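Pbp related beta-lactamase (Pyrococcus abyssi, PDB 2QMI) is an archaeal peptidase of the penicillin-binding protein and beta-lactamase family that probably cleaves peptides inside a self-compartmentalizing octamer. Local coordinates at residues H102-H107 / Y165-K170; P112-A117 / F159-G164; R41-R46 / M212-D217. All coordinates share one frame; numbering follows the deposited sequence.

Contact 1. Residues H102-H107 / Y165-K170; sequences HHLLTH and YVLLGK
Tyr165 and Leu105 make the one hydrogen bond between these two helical segments. The phenol OH of Tyr165 donates to the backbone O of Leu105 at 2.9 Å. It reaches that carbonyl oxygen in the carbonyl plane, on a lone pair, with a C=O...O angle of 118°. The oxygen in turn lies at the edge of the tyrosine ring. The hydroxyl thus ties the ring to a carbonyl in the last turn of helix 101-105. The O of Leu104 is also near, 3.4 Å from Tyr165 CE2.

Leucine side chains pack beside this bond. Leu105 CD2 touches Leu168 CD1 at 3.6 Å, the two side chains crossing at about a right angle. The same Leu168 CD1 sits over the centre of one face of the Tyr165 ring, 3.4 Å above its plane. Leu104 uses two atoms: its CB rests against Leu168 CG, and its CD1 meets Leu167 CB at 3.9 Å. That CD1 is anti to CA (chi2 -179°), which extends it to the second helix.

His107 approaches Tyr165 through CE1, which lies 3.8 Å from Tyr165 CE2. The rings are nearly parallel, 22° apart, but displaced so far that little of one lies over the other. His107 leaves the helix with positive phi, in a Schellman motif. Thr106 OG1 lies near the carbonyl oxygens of His102 and His103.

The contact is buried in the beta-lactamase-like part of the chain. Helix 61-74 packs beside it: Lys62 and Thr65 touch Tyr165, and Ala66 touches Leu105. Lys62 belongs to a probable SxxK motif. Helix 136-142 covers Leu167 through Ile140, while Tyr284, at the end of strand 283-284, meets the His107 ring edge-to-face.

Contact 2. Residues P112-A117 / F159-G164; sequences PSLGYA and FYLNTG
Pro112 lies on Phe159 in a CH-pi contact. Its CB sits 4.1 Å from the ring centroid, over one face and 14° off the ring normal.

The other van der Waals contacts involve Leu161, Asn162 and Thr163. Leu161 CD1 packs against Ser113 CA at 3.7 Å and also touches Leu114 CG. Tyr116 CE1 meets Asn162 CB at 3.8 Å, with the ring and amide planes 87° apart. Two methyl groups touch polar atoms. Leu114 CD1 meets the OG1 of Thr163, the two side chains crossing at about a right angle, and Ala117 CB lies against Asn162 ND2.

No direct hydrogen bond joins the two segments. Water does the polar work. One water donates to Ser113 OG and to Tyr160 O (2.7 Å), and accepts from Asn162 N. A second donates to Leu114 O and bonds Thr163 OG1. A third accepts from Ala117 N and from Asn162 ND2 (3.0 Å), and donates to Leu114 O. Leu114 O also takes the hydroxyl of Ser113 at 2.8 Å. Ser113 OG is anti to the backbone N (chi1 167°) and reaches that oxygen from above the carbonyl plane.

Tyr116 OH bonds Asp234, and Arg441 of a second subunit packs on Tyr160. Tyr160 OH bonds Ser59 and Lys62 of a probable SxxK motif, and Asn162 OD1 bonds Lys62, as in a YxN motif.

Waters thus tie Tyr160 O, Asn162 N and Asn162 ND2 to 112-117, consistent with positioning the backbone that carries these two probable active-site residues.

Contact 3. Residues R41-R46 / M212-D217; sequences RNVEAR and MGYILD
The loop after strand 31-38, with a type I turn from Val43 to Arg46, meets strand 213-216 and the residue before it. This strand belongs to a two-stranded antiparallel sheet. Tyr214 reaches from that strand into the loop. Its OH accepts from Val43 N at 2.8 Å, with an N-H...O angle of 154°. The same OH donates to Glu44 OE1 at 2.9 Å. Glu44 and Tyr214 meet tip to tip. The carboxylate oxygen is met on its syn side, and the two planes are 28° apart. The Glu44 chain bends at chi2 (71°), which turns CD back from an extended path. Val43 CG2 adds an apolar touch on Tyr214 CZ at 4.0 Å.

The third bond joins the two backbones: Met212 N donates to Arg41 O at 2.7 Å. Beside it Asn42 ND2 touches Met212 CB, the two side chains pointing the same way. Asn42 OD1 accepts from Ala45 N at 2.6 Å, an Asx motif that braces the turn. Val43 O takes both Arg46 N and Arg46 NH1, which come from opposite faces of its plane.

Beyond the turn, Arg46 bonds Pro226 O and Met124 O of the third subunit.

One phenol oxygen thus both accepts and donates, fixing the turn to the strand. Its bond to a carboxylate is probably strengthened by the negative charge of Glu44.

In the fold
Contacts 1 and 2 are both buried and share helix 162-176. Their centres are 11 Å apart, and they touch where His107 O probably bonds Phe159 N. Contact 3 is a surface contact on the same beta-lactamase-like part of the chain. Its centre is about 33 Å from that of contact 1 and 29 Å from that of contact 2. The chemistry follows the place. Contact 1 is mostly leucine packing around one phenol-to-carbonyl bond, and lies against Lys62. Contact 2 includes the probable catalytic Tyr160 and bridges its polar atoms through waters. Contact 3 relies on direct hydrogen bonds. Other subunits reach contacts 2 and 3, but none touches contact 1.

Contact 1. Residues H102-H107 / Y165-K170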
loop_
_atom_site.group_PDB
_atom_site.type_symbol
_atom_site.label_atom_id
_atom_site.label_comp_id
_atom_site.label_asym_id
_atom_site.label_seq_id
_atom_site.Cartn_x
_atom_site.Cartn_y
_atom_site.Cartn_z
ATOM N N HIS A 102 16.404 0.770 -55.135
ATOM C CA HIS A 102 15.259 1.651 -55.273
ATOM C C HIS A 102 14.197 1.264 -54.255
ATOM O O HIS A 102 13.617 2.130 -53.601
ATOM C CB HIS A 102 14.676 1.538 -56.685
ATOM C CG HIS A 102 13.373 2.251 -56.859
ATOM N ND1 HIS A 102 13.277 3.625 -56.902
ATOM C CD2 HIS A 102 12.110 1.779 -56.983
ATOM C CE1 HIS A 102 12.009 3.968 -57.047
ATOM N NE2 HIS A 102 11.281 2.867 -57.099
ATOM N N HIS A 103 13.936 -0.037 -54.136
ATOM C CA HIS A 103 12.944 -0.528 -53.183
ATOM C C HIS A 103 13.280 -0.073 -51.758
ATOM O O HIS A 103 12.405 0.402 -51.033
ATOM C CB HIS A 103 12.858 -2.061 -53.216
ATOM C CG HIS A 103 12.336 -2.619 -54.508
ATOM N ND1 HIS A 103 11.251 -2.085 -55.169
ATOM C CD2 HIS A 103 12.737 -3.682 -55.243
ATOM C CE1 HIS A 103 11.006 -2.793 -56.257
ATOM N NE2 HIS A 103 11.893 -3.769 -56.326
ATOM N N LEU A 104 14.541 -0.221 -51.360
ATOM C CA LEU A 104 14.970 0.176 -50.019
ATOM C C LEU A 104 14.789 1.673 -49.789
ATOM O O LEU A 104 14.346 2.097 -48.727
ATOM C CB LEU A 104 16.440 -0.194 -49.785
ATOM C CG LEU A 104 16.859 -1.668 -49.803
ATOM C CD1 LEU A 104 18.359 -1.767 -49.523
ATOM C CD2 LEU A 104 16.071 -2.449 -48.767
ATOM N N LEU A 105 15.149 2.470 -50.786
ATOM C CA LEU A 105 15.023 3.923 -50.691
ATOM C C LEU A 105 13.572 4.345 -50.486
ATOM O O LEU A 105 13.293 5.325 -49.793
ATOM C CB LEU A 105 15.549 4.581 -51.970
ATOM C CG LEU A 105 17.054 4.587 -52.242
ATOM C CD1 LEU A 105 17.307 4.992 -53.694
ATOM C CD2 LEU A 105 17.743 5.543 -51.275
ATOM N N THR A 106 12.655 3.600 -51.096
ATOM C CA THR A 106 11.234 3.901 -51.019
ATOM C C THR A 106 10.449 3.106 -49.974
ATOM O O THR A 106 9.230 3.247 -49.878
ATOM C CB THR A 106 10.566 3.683 -52.396
ATOM O OG1 THR A 106 10.822 2.347 -52.842
ATOM C CG2 THR A 106 11.117 4.662 -53.420
ATOM N N HIS A 107 11.138 2.286 -49.185
ATOM C CA HIS A 107 10.472 1.472 -48.175
ATOM C C HIS A 107 9.406 0.625 -48.848
ATOM O O HIS A 107 8.293 0.510 -48.337
ATOM C CB HIS A 107 9.800 2.346 -47.116
ATOM C CG HIS A 107 10.747 3.218 -46.356
ATOM N ND1 HIS A 107 11.661 2.719 -45.455
ATOM C CD2 HIS A 107 10.913 4.561 -46.357
ATOM C CE1 HIS A 107 12.350 3.718 -44.932
ATOM N NE2 HIS A 107 11.915 4.847 -45.464
ATOM N N TYR A 165 17.457 1.349 -44.431
ATOM C CA TYR A 165 18.546 2.313 -44.587
ATOM C C TYR A 165 19.840 1.866 -43.935
ATOM O O TYR A 165 20.899 2.432 -44.193
ATOM C CB TYR A 165 18.134 3.702 -44.089
ATOM C CG TYR A 165 17.393 4.487 -45.152
ATOM C CD1 TYR A 165 17.851 5.732 -45.577
ATOM C CD2 TYR A 165 16.257 3.955 -45.765
ATOM C CE1 TYR A 165 17.193 6.433 -46.594
ATOM C CE2 TYR A 165 15.596 4.638 -46.774
ATOM C CZ TYR A 165 16.068 5.874 -47.187
ATOM O OH TYR A 165 15.415 6.531 -48.196
ATOM N N VAL A 166 19.750 0.850 -43.085
ATOM C CA VAL A 166 20.945 0.302 -42.473
ATOM C C VAL A 166 21.660 -0.424 -43.616
ATOM O O VAL A 166 22.884 -0.344 -43.752
ATOM C CB VAL A 166 20.599 -0.697 -41.348
ATOM C CG1 VAL A 166 21.849 -1.486 -40.941
ATOM C CG2 VAL A 166 20.036 0.061 -40.145
ATOM N N LEU A 167 20.874 -1.108 -44.449
ATOM C CA LEU A 167 21.398 -1.836 -45.599
ATOM C C LEU A 167 21.996 -0.864 -46.617
ATOM O O LEU A 167 23.053 -1.132 -47.193
ATOM C CB LEU A 167 20.289 -2.672 -46.244
ATOM C CG LEU A 167 19.819 -3.857 -45.388
ATOM C CD1 LEU A 167 18.553 -4.467 -45.972
ATOM C CD2 LEU A 167 20.928 -4.888 -45.307
ATOM N N LEU A 168 21.314 0.262 -46.833
ATOM C CA LEU A 168 21.793 1.294 -47.747
ATOM C C LEU A 168 23.135 1.801 -47.239
ATOM O O LEU A 168 24.003 2.174 -48.024
ATOM C CB LEU A 168 20.808 2.465 -47.817
ATOM C CG LEU A 168 19.528 2.305 -48.640
ATOM C CD1 LEU A 168 18.653 3.550 -48.468
ATOM C CD2 LEU A 168 19.886 2.104 -50.107
ATOM N N GLY A 169 23.299 1.821 -45.921
ATOM C CA GLY A 169 24.555 2.268 -45.343
ATOM C C GLY A 169 25.677 1.288 -45.661
ATOM O O GLY A 169 26.827 1.682 -45.875
ATOM N N LYS A 170 25.337 0.003 -45.694
ATOM C CA LYS A 170 26.299 -1.052 -45.988
ATOM C C LYS A 170 26.639 -1.056 -47.480
ATOM O O LYS A 170 27.770 -1.334 -47.871
ATOM C CB LYS A 170 25.723 -2.412 -45.573
ATOM C CG LYS A 170 26.694 -3.583 -45.727
ATOM C CD LYS A 170 28.012 -3.282 -45.035
ATOM C CE LYS A 170 27.819 -3.026 -43.554
ATOM N NZ LYS A 170 29.079 -2.502 -42.929
#

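Contact 2. Residues P112-A117 / F159-G164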
loop_
_atom_site.group_PDB
_atom_site.type_symbol
_atom_site.label_atom_id
_atom_site.label_comp_id
_atom_site.label_asym_id
_atom_site.label_seq_id
_atom_site.Cartn_x
_atom_site.Cartn_y
_atom_site.Cartn_z
ATOM N N PRO A 112 7.589 -5.840 -43.984
ATOM C CA PRO A 112 7.150 -4.886 -42.964
ATOM C C PRO A 112 8.256 -4.663 -41.935
ATOM O O PRO A 112 9.204 -5.449 -41.831
ATOM C CB PRO A 112 5.906 -5.545 -42.386
ATOM C CG PRO A 112 6.198 -7.005 -42.540
ATOM C CD PRO A 112 6.827 -7.098 -43.908
ATOM N N SER A 113 8.125 -3.580 -41.181
ATOM C CA SER A 113 9.111 -3.209 -40.192
ATOM C C SER A 113 9.462 -4.262 -39.162
ATOM O O SER A 113 8.624 -5.048 -38.723
ATOM C CB SER A 113 8.659 -1.944 -39.465
ATOM O OG SER A 113 9.437 -1.715 -38.303
ATOM N N LEU A 114 10.732 -4.276 -38.793
ATOM C CA LEU A 114 11.199 -5.161 -37.751
ATOM C C LEU A 114 11.169 -4.131 -36.617
ATOM O O LEU A 114 11.424 -2.955 -36.851
ATOM C CB LEU A 114 12.639 -5.626 -38.036
ATOM C CG LEU A 114 13.018 -6.066 -39.464
ATOM C CD1 LEU A 114 14.488 -6.501 -39.485
ATOM C CD2 LEU A 114 12.118 -7.202 -39.941
ATOM N N GLY A 115 10.826 -4.523 -35.405
ATOM C CA GLY A 115 10.795 -3.534 -34.340
ATOM C C GLY A 115 12.189 -3.181 -33.849
ATOM O O GLY A 115 12.353 -2.770 -32.703
ATOM N N TYR A 116 13.187 -3.323 -34.721
ATOM C CA TYR A 116 14.582 -3.060 -34.375
ATOM C C TYR A 116 14.863 -1.747 -33.637
ATOM O O TYR A 116 15.296 -1.771 -32.489
ATOM C CB TYR A 116 15.455 -3.202 -35.648
ATOM C CG TYR A 116 16.505 -2.127 -35.878
ATOM C CD1 TYR A 116 16.490 -1.357 -37.045
ATOM C CD2 TYR A 116 17.481 -1.847 -34.917
ATOM C CE1 TYR A 116 17.414 -0.326 -37.244
ATOM C CE2 TYR A 116 18.407 -0.821 -35.106
ATOM C CZ TYR A 116 18.361 -0.062 -36.268
ATOM O OH TYR A 116 19.237 0.982 -36.431
ATOM N N ALA A 117 14.621 -0.609 -34.275
ATOM C CA ALA A 117 14.897 0.671 -33.636
ATOM C C ALA A 117 14.052 0.882 -32.382
ATOM O O ALA A 117 14.537 1.419 -31.386
ATOM C CB ALA A 117 14.680 1.810 -34.620
ATOM N N PHE A 159 6.099 0.197 -46.320
ATOM C CA PHE A 159 6.253 -0.156 -44.914
ATOM C C PHE A 159 7.542 0.542 -44.490
ATOM O O PHE A 159 8.608 0.226 -45.006
ATOM C CB PHE A 159 6.411 -1.677 -44.722
ATOM C CG PHE A 159 5.152 -2.471 -44.971
ATOM C CD1 PHE A 159 4.060 -2.369 -44.111
ATOM C CD2 PHE A 159 5.061 -3.335 -46.065
ATOM C CE1 PHE A 159 2.901 -3.111 -44.336
ATOM C CE2 PHE A 159 3.896 -4.086 -46.297
ATOM C CZ PHE A 159 2.820 -3.969 -45.430
ATOM N N TYR A 160 7.445 1.501 -43.575
ATOM C CA TYR A 160 8.624 2.214 -43.107
ATOM C C TYR A 160 9.557 1.203 -42.449
ATOM O O TYR A 160 9.232 0.614 -41.415
ATOM C CB TYR A 160 8.228 3.296 -42.108
ATOM C CG TYR A 160 9.313 4.314 -41.821
ATOM C CD1 TYR A 160 9.658 5.278 -42.761
ATOM C CD2 TYR A 160 9.973 4.322 -40.597
ATOM C CE1 TYR A 160 10.632 6.229 -42.486
ATOM C CE2 TYR A 160 10.948 5.262 -40.313
ATOM C CZ TYR A 160 11.272 6.214 -41.258
ATOM O OH TYR A 160 12.230 7.159 -40.964
ATOM N N LEU A 161 10.716 0.998 -43.063
ATOM C CA LEU A 161 11.687 0.031 -42.569
ATOM C C LEU A 161 13.053 0.657 -42.288
ATOM O O LEU A 161 13.793 0.977 -43.220
ATOM C CB LEU A 161 11.846 -1.082 -43.601
ATOM C CG LEU A 161 12.787 -2.246 -43.290
ATOM C CD1 LEU A 161 12.242 -3.041 -42.112
ATOM C CD2 LEU A 161 12.919 -3.130 -44.522
ATOM N N ASN A 162 13.388 0.821 -41.009
ATOM C CA ASN A 162 14.682 1.395 -40.641
ATOM C C ASN A 162 15.832 0.499 -41.096
ATOM O O ASN A 162 16.890 0.985 -41.487
ATOM C CB ASN A 162 14.779 1.606 -39.132
ATOM C CG ASN A 162 14.033 2.845 -38.662
ATOM O OD1 ASN A 162 14.231 3.946 -39.186
ATOM N ND2 ASN A 162 13.179 2.672 -37.657
ATOM N N THR A 163 15.625 -0.809 -41.035
ATOM C CA THR A 163 16.646 -1.762 -41.461
ATOM C C THR A 163 16.944 -1.533 -42.948
ATOM O O THR A 163 18.011 -1.893 -43.444
ATOM C CB THR A 163 16.169 -3.219 -41.234
ATOM O OG1 THR A 163 15.965 -3.444 -39.831
ATOM C CG2 THR A 163 17.194 -4.214 -41.762
ATOM N N GLY A 164 15.991 -0.929 -43.653
ATOM C CA GLY A 164 16.188 -0.640 -45.058
ATOM C C GLY A 164 17.347 0.324 -45.272
ATOM O O GLY A 164 18.142 0.140 -46.192
HETATM O O HOH W 1 10.769 0.652 -39.188
HETATM O O HOH W 2 13.182 -2.027 -38.974
HETATM O O HOH W 3 12.939 -0.044 -36.524
#

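Contact 3. Residues R41-R46 / M212-D217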
loop_
_atom_site.group_PDB
_atom_site.type_symbol
_atom_site.label_atom_id
_atom_site.label_comp_id
_atom_site.label_asym_id
_atom_site.label_seq_id
_atom_site.Cartn_x
_atom_site.Cartn_y
_atom_site.Cartn_z
ATOM N N ARG A 41 18.998 23.719 -23.035
ATOM C CA ARG A 41 19.546 22.562 -23.737
ATOM C C ARG A 41 19.929 21.528 -22.668
ATOM O O ARG A 41 20.093 20.340 -22.949
ATOM C CB ARG A 41 20.762 22.952 -24.594
ATOM C CG ARG A 41 21.999 23.447 -23.852
ATOM C CD ARG A 41 23.127 23.660 -24.866
ATOM N NE ARG A 41 24.421 24.011 -24.274
ATOM C CZ ARG A 41 24.811 25.244 -23.960
ATOM N NH1 ARG A 41 26.011 25.438 -23.429
ATOM N NH2 ARG A 41 24.020 26.285 -24.181
ATOM N N ASN A 42 20.067 22.011 -21.436
ATOM C CA ASN A 42 20.372 21.172 -20.288
ATOM C C ASN A 42 19.741 21.823 -19.061
ATOM O O ASN A 42 20.149 22.907 -18.658
ATOM C CB ASN A 42 21.875 21.037 -20.066
ATOM C CG ASN A 42 22.201 20.144 -18.873
ATOM O OD1 ASN A 42 21.821 20.442 -17.730
ATOM N ND2 ASN A 42 22.897 19.035 -19.133
ATOM N N VAL A 43 18.756 21.152 -18.469
ATOM C CA VAL A 43 18.052 21.685 -17.303
ATOM C C VAL A 43 18.868 21.713 -16.012
ATOM O O VAL A 43 18.963 22.757 -15.369
ATOM C CB VAL A 43 16.737 20.909 -17.050
ATOM C CG1 VAL A 43 16.047 21.436 -15.805
ATOM C CG2 VAL A 43 15.817 21.047 -18.251
ATOM N N GLU A 44 19.448 20.572 -15.634
ATOM C CA GLU A 44 20.251 20.478 -14.414
ATOM C C GLU A 44 21.308 21.572 -14.351
ATOM O O GLU A 44 21.522 22.185 -13.306
ATOM C CB GLU A 44 20.968 19.121 -14.331
ATOM C CG GLU A 44 20.079 17.905 -14.106
ATOM C CD GLU A 44 19.236 17.545 -15.313
ATOM O OE1 GLU A 44 19.730 17.680 -16.458
ATOM O OE2 GLU A 44 18.082 17.107 -15.114
ATOM N N ALA A 45 21.976 21.793 -15.485
ATOM C CA ALA A 45 23.037 22.793 -15.598
ATOM C C ALA A 45 22.517 24.168 -16.009
ATOM O O ALA A 45 23.295 25.118 -16.135
ATOM C CB ALA A 45 24.081 22.320 -16.602
ATOM N N ARG A 46 21.209 24.266 -16.226
ATOM C CA ARG A 46 20.579 25.524 -16.620
ATOM C C ARG A 46 21.244 26.210 -17.818
ATOM O O ARG A 46 21.460 27.417 -17.800
ATOM C CB ARG A 46 20.543 26.508 -15.438
ATOM C CG ARG A 46 19.568 26.166 -14.316
ATOM C CD ARG A 46 20.257 25.440 -13.171
ATOM N NE ARG A 46 19.367 25.315 -12.018
ATOM C CZ ARG A 46 18.320 24.498 -11.964
ATOM N NH1 ARG A 46 18.031 23.720 -13.001
ATOM N NH2 ARG A 46 17.553 24.476 -10.884
ATOM N N MET A 212 21.289 18.036 -23.783
ATOM C CA MET A 212 21.076 16.749 -23.139
ATOM C C MET A 212 19.689 16.287 -23.592
ATOM O O MET A 212 18.798 17.108 -23.790
ATOM C CB MET A 212 21.109 16.920 -21.614
ATOM C CG MET A 212 20.629 15.707 -20.814
ATOM S SD MET A 212 21.507 14.190 -21.233
ATOM C CE MET A 212 23.108 14.495 -20.457
ATOM N N GLY A 213 19.517 14.983 -23.781
ATOM C CA GLY A 213 18.223 14.477 -24.191
ATOM C C GLY A 213 17.299 14.388 -22.988
ATOM O O GLY A 213 17.764 14.404 -21.845
ATOM N N TYR A 214 15.991 14.305 -23.238
ATOM C CA TYR A 214 15.008 14.198 -22.161
ATOM C C TYR A 214 13.809 13.330 -22.537
ATOM O O TYR A 214 13.290 13.382 -23.655
ATOM C CB TYR A 214 14.522 15.588 -21.727
ATOM C CG TYR A 214 15.565 16.376 -20.970
ATOM C CD1 TYR A 214 15.816 16.126 -19.618
ATOM C CD2 TYR A 214 16.339 17.338 -21.615
ATOM C CE1 TYR A 214 16.809 16.816 -18.936
ATOM C CE2 TYR A 214 17.337 18.028 -20.943
ATOM C CZ TYR A 214 17.571 17.768 -19.611
ATOM O OH TYR A 214 18.584 18.439 -18.960
ATOM N N ILE A 215 13.403 12.515 -21.571
ATOM C CA ILE A 215 12.272 11.615 -21.698
ATOM C C ILE A 215 11.373 11.987 -20.530
ATOM O O ILE A 215 11.854 12.183 -19.421
ATOM C CB ILE A 215 12.716 10.142 -21.555
ATOM C CG1 ILE A 215 13.596 9.749 -22.739
ATOM C CG2 ILE A 215 11.510 9.233 -21.469
ATOM C CD1 ILE A 215 12.889 9.812 -24.069
ATOM N N LEU A 216 10.076 12.100 -20.781
ATOM C CA LEU A 216 9.122 12.458 -19.733
ATOM C C LEU A 216 8.575 11.164 -19.128
ATOM O O LEU A 216 8.004 10.342 -19.851
ATOM C CB LEU A 216 7.993 13.280 -20.356
ATOM C CG LEU A 216 7.160 14.253 -19.518
ATOM C CD1 LEU A 216 8.060 15.301 -18.887
ATOM C CD2 LEU A 216 6.124 14.924 -20.418
ATOM N N ASP A 217 8.759 10.961 -17.820
ATOM C CA ASP A 217 8.253 9.729 -17.206
ATOM C C ASP A 217 6.747 9.765 -16.966
ATOM O O ASP A 217 6.093 10.776 -17.230
ATOM C CB ASP A 217 9.001 9.363 -15.903
ATOM C CG ASP A 217 8.764 10.346 -14.764
ATOM O OD1 ASP A 217 7.621 10.817 -14.583
ATOM O OD2 ASP A 217 9.732 10.623 -14.019
#